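Local coordinates for protein cDNA FLJ56608, highly similar to Homo sapiens chloride channel, calcium activated, family member 1 (CLCA1), mRNA (PDB 6PYO) that probably regulates calcium-activated chloride conductance and mucus secretion as a secreted, self-cleaving metalloprotease, of which this chain is the metal-binding VWA domain, at residues A[32-36]-A[37-41]. Residues are numbered along the deposited sequence; the frame is centred on the assembly and turned at random.
Sequences GQLFL and LQTVE
Gln33 and Leu37 meet one helical turn apart, near the end of helix 24-39. Leu37 N gives Gln33 O a regular i to i+4 bond of 2.8 Å, with an N-H...O angle of 162°, and the two side chains run alongside each other, OE1 of Gln33 reaching CD1 of Leu37.

At Leu34 the spacing changes. Its carbonyl oxygen accepts from Gln38 N at 3.0 Å and from Thr39 N at 3.1 Å, the first donor tilted 31° from the carbonyl plane and the second lying in it. This i to i+5 bond marks a wider, pi-type turn.

Phe35 continues the wide spacing: Val40 N bonds to Phe35 O at 2.9 Å, whereas Thr39 N makes a weak bond to the same oxygen. CG anti to the backbone N (chi1 -174°) places the ring beside Thr39 and Val40, with Val40 CB over one face in a CH-pi contact, 4.2 Å from the centroid and displaced toward the rim. Thr39 CB approaches Phe35 CD1 to 3.9 Å, and Val9 and Leu11 of strand 8-14 also touch the Phe35 side chain. A serine in its place would probably leave Val40 CB without its aromatic partner and open a gap against strand 8-14.

Leu36 carries its side chain to the sheet, touching Leu11 and Met48, while its carbonyl oxygen accepts from Arg70 of helix 67-74.

Helix 24-39 links strands 8-14 and 45-51 of the von Willebrand factor A domain in a beta-alpha-beta unit, and Val40 is the first residue to leave helical angles. Leu34 O and Phe35 O both accept from donors five residues on, Thr39 N and Val40 N, and each keeps a bonded partner as the helix widens. With Val40 CB on the Phe35 ring, this is consistent with a wide last turn held by backbone bonds and apolar contact together.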
ATOM      1  N   GLY A  32      -9.323   1.075  -2.896  1.00 38.55           N
ATOM      2  CA  GLY A  32      -8.954  -0.309  -2.648  1.00 35.38           C
ATOM      3  C   GLY A  32      -9.924  -1.296  -3.274  1.00 37.81           C
ATOM      4  O   GLY A  32      -9.513  -2.314  -3.825  1.00 38.72           O
ATOM      5  N   GLN A  33     -11.221  -0.992  -3.232  1.00 39.03           N
ATOM      6  CA  GLN A  33     -12.200  -1.897  -3.819  1.00 40.81           C
ATOM      7  C   GLN A  33     -12.077  -1.928  -5.326  1.00 41.23           C
ATOM      8  O   GLN A  33     -12.096  -2.999  -5.924  1.00 37.64           O
ATOM      9  CB  GLN A  33     -13.619  -1.512  -3.433  1.00 44.06           C
ATOM     10  CG  GLN A  33     -14.050  -2.145  -2.123  1.00 55.88           C
ATOM     11  CD  GLN A  33     -15.531  -2.031  -1.883  1.00 68.06           C
ATOM     12  OE1 GLN A  33     -16.336  -2.308  -2.775  1.00 61.39           O
ATOM     13  NE2 GLN A  33     -15.906  -1.617  -0.667  1.00 74.62           N
ATOM     14  N   LEU A  34     -11.946  -0.765  -5.957  1.00 37.08           N
ATOM     15  CA  LEU A  34     -11.709  -0.726  -7.386  1.00 35.97           C
ATOM     16  C   LEU A  34     -10.477  -1.524  -7.762  1.00 38.21           C
ATOM     17  O   LEU A  34     -10.510  -2.361  -8.682  1.00 36.08           O
ATOM     18  CB  LEU A  34     -11.550   0.713  -7.848  1.00 44.60           C
ATOM     19  CG  LEU A  34     -11.603   0.879  -9.353  1.00 46.64           C
ATOM     20  CD1 LEU A  34     -13.077   0.787  -9.760  1.00 53.85           C
ATOM     21  CD2 LEU A  34     -10.977   2.171  -9.782  1.00 51.93           C
ATOM     22  N   PHE A  35      -9.367  -1.280  -7.070  1.00 34.06           N
ATOM     23  CA  PHE A  35      -8.164  -2.025  -7.394  1.00 36.13           C
ATOM     24  C   PHE A  35      -8.377  -3.521  -7.255  1.00 33.72           C
ATOM     25  O   PHE A  35      -8.001  -4.295  -8.145  1.00 30.01           O
ATOM     26  CB  PHE A  35      -7.015  -1.596  -6.521  1.00 32.84           C
ATOM     27  CG  PHE A  35      -5.731  -2.218  -6.899  1.00 31.37           C
ATOM     28  CD1 PHE A  35      -5.062  -1.829  -8.067  1.00 33.79           C
ATOM     29  CD2 PHE A  35      -5.165  -3.172  -6.093  1.00 30.84           C
ATOM     30  CE1 PHE A  35      -3.864  -2.395  -8.412  1.00 34.47           C
ATOM     31  CE2 PHE A  35      -3.957  -3.740  -6.432  1.00 40.02           C
ATOM     32  CZ  PHE A  35      -3.313  -3.364  -7.590  1.00 37.83           C
ATOM     33  N   LEU A  36      -8.952  -3.946  -6.127  1.00 33.29           N
ATOM     34  CA  LEU A  36      -9.045  -5.375  -5.815  1.00 35.62           C
ATOM     35  C   LEU A  36     -10.089  -6.085  -6.668  1.00 31.97           C
ATOM     36  O   LEU A  36      -9.862  -7.207  -7.126  1.00 35.40           O
ATOM     37  CB  LEU A  36      -9.367  -5.568  -4.326  1.00 33.61           C
ATOM     38  CG  LEU A  36      -8.259  -5.170  -3.358  1.00 35.06           C
ATOM     39  CD1 LEU A  36      -8.702  -5.274  -1.907  1.00 37.58           C
ATOM     40  CD2 LEU A  36      -7.053  -6.079  -3.617  1.00 35.90           C
ATOM     41  N   LEU A  37     -11.235  -5.470  -6.884  1.00 34.64           N
ATOM     42  CA  LEU A  37     -12.331  -6.124  -7.575  1.00 39.16           C
ATOM     43  C   LEU A  37     -12.269  -5.973  -9.090  1.00 45.10           C
ATOM     44  O   LEU A  37     -12.826  -6.818  -9.790  1.00 42.62           O
ATOM     45  CB  LEU A  37     -13.661  -5.580  -7.074  1.00 37.71           C
ATOM     46  CG  LEU A  37     -13.910  -5.688  -5.565  1.00 37.45           C
ATOM     47  CD1 LEU A  37     -15.329  -5.245  -5.188  1.00 44.05           C
ATOM     48  CD2 LEU A  37     -13.685  -7.082  -5.006  1.00 43.76           C
ATOM     49  N   GLN A  38     -11.570  -4.964  -9.619  1.00 44.01           N
ATOM     50  CA  GLN A  38     -11.602  -4.744 -11.057  1.00 46.00           C
ATOM     51  C   GLN A  38     -10.226  -4.619 -11.690  1.00 44.41           C
ATOM     52  O   GLN A  38     -10.015  -5.131 -12.789  1.00 51.88           O
ATOM     53  CB  GLN A  38     -12.445  -3.491 -11.375  1.00 48.12           C
ATOM     54  CG  GLN A  38     -13.903  -3.807 -11.684  1.00105.37           C
ATOM     55  CD  GLN A  38     -14.852  -2.700 -11.280  1.00 96.55           C
ATOM     56  OE1 GLN A  38     -15.232  -2.594 -10.114  1.00 80.70           O
ATOM     57  NE2 GLN A  38     -15.253  -1.875 -12.242  1.00 94.80           N
ATOM     58  N   THR A  39      -9.279  -3.984 -11.025  1.00 38.07           N
ATOM     59  CA  THR A  39      -8.051  -3.604 -11.703  1.00 38.58           C
ATOM     60  C   THR A  39      -6.994  -4.706 -11.692  1.00 41.47           C
ATOM     61  O   THR A  39      -6.461  -5.039 -12.758  1.00 40.92           O
ATOM     62  CB  THR A  39      -7.522  -2.304 -11.085  1.00 40.83           C
ATOM     63  OG1 THR A  39      -8.615  -1.385 -11.051  1.00 41.79           O
ATOM     64  CG2 THR A  39      -6.341  -1.696 -11.918  1.00 37.30           C
ATOM     65  N   VAL A  40      -6.683  -5.292 -10.529  1.00 30.45           N
ATOM     66  CA  VAL A  40      -5.539  -6.197 -10.474  1.00 31.02           C
ATOM     67  C   VAL A  40      -5.874  -7.412 -11.339  1.00 33.91           C
ATOM     68  O   VAL A  40      -7.029  -7.854 -11.387  1.00 36.04           O
ATOM     69  CB  VAL A  40      -5.172  -6.531  -9.018  1.00 36.23           C
ATOM     70  CG1 VAL A  40      -6.163  -7.460  -8.379  1.00 34.81           C
ATOM     71  CG2 VAL A  40      -3.749  -7.110  -8.939  1.00 38.80           C
ATOM     72  N   GLU A  41      -4.883  -7.894 -12.092  1.00 33.00           N
ATOM     73  CA  GLU A  41      -5.079  -8.906 -13.125  1.00 32.35           C
ATOM     74  C   GLU A  41      -4.928 -10.321 -12.567  1.00 36.62           C
ATOM     75  O   GLU A  41      -4.192 -10.572 -11.599  1.00 33.31           O
ATOM     76  CB  GLU A  41      -4.080  -8.712 -14.285  1.00 30.02           C
ATOM     77  CG  GLU A  41      -2.535  -8.854 -13.919  1.00 34.39           C
ATOM     78  CD  GLU A  41      -1.811  -7.510 -13.532  1.00 40.94           C
ATOM     79  OE1 GLU A  41      -2.305  -6.735 -12.650  1.00 40.98           O
ATOM     80  OE2 GLU A  41      -0.739  -7.222 -14.136  1.00 42.03           O
TER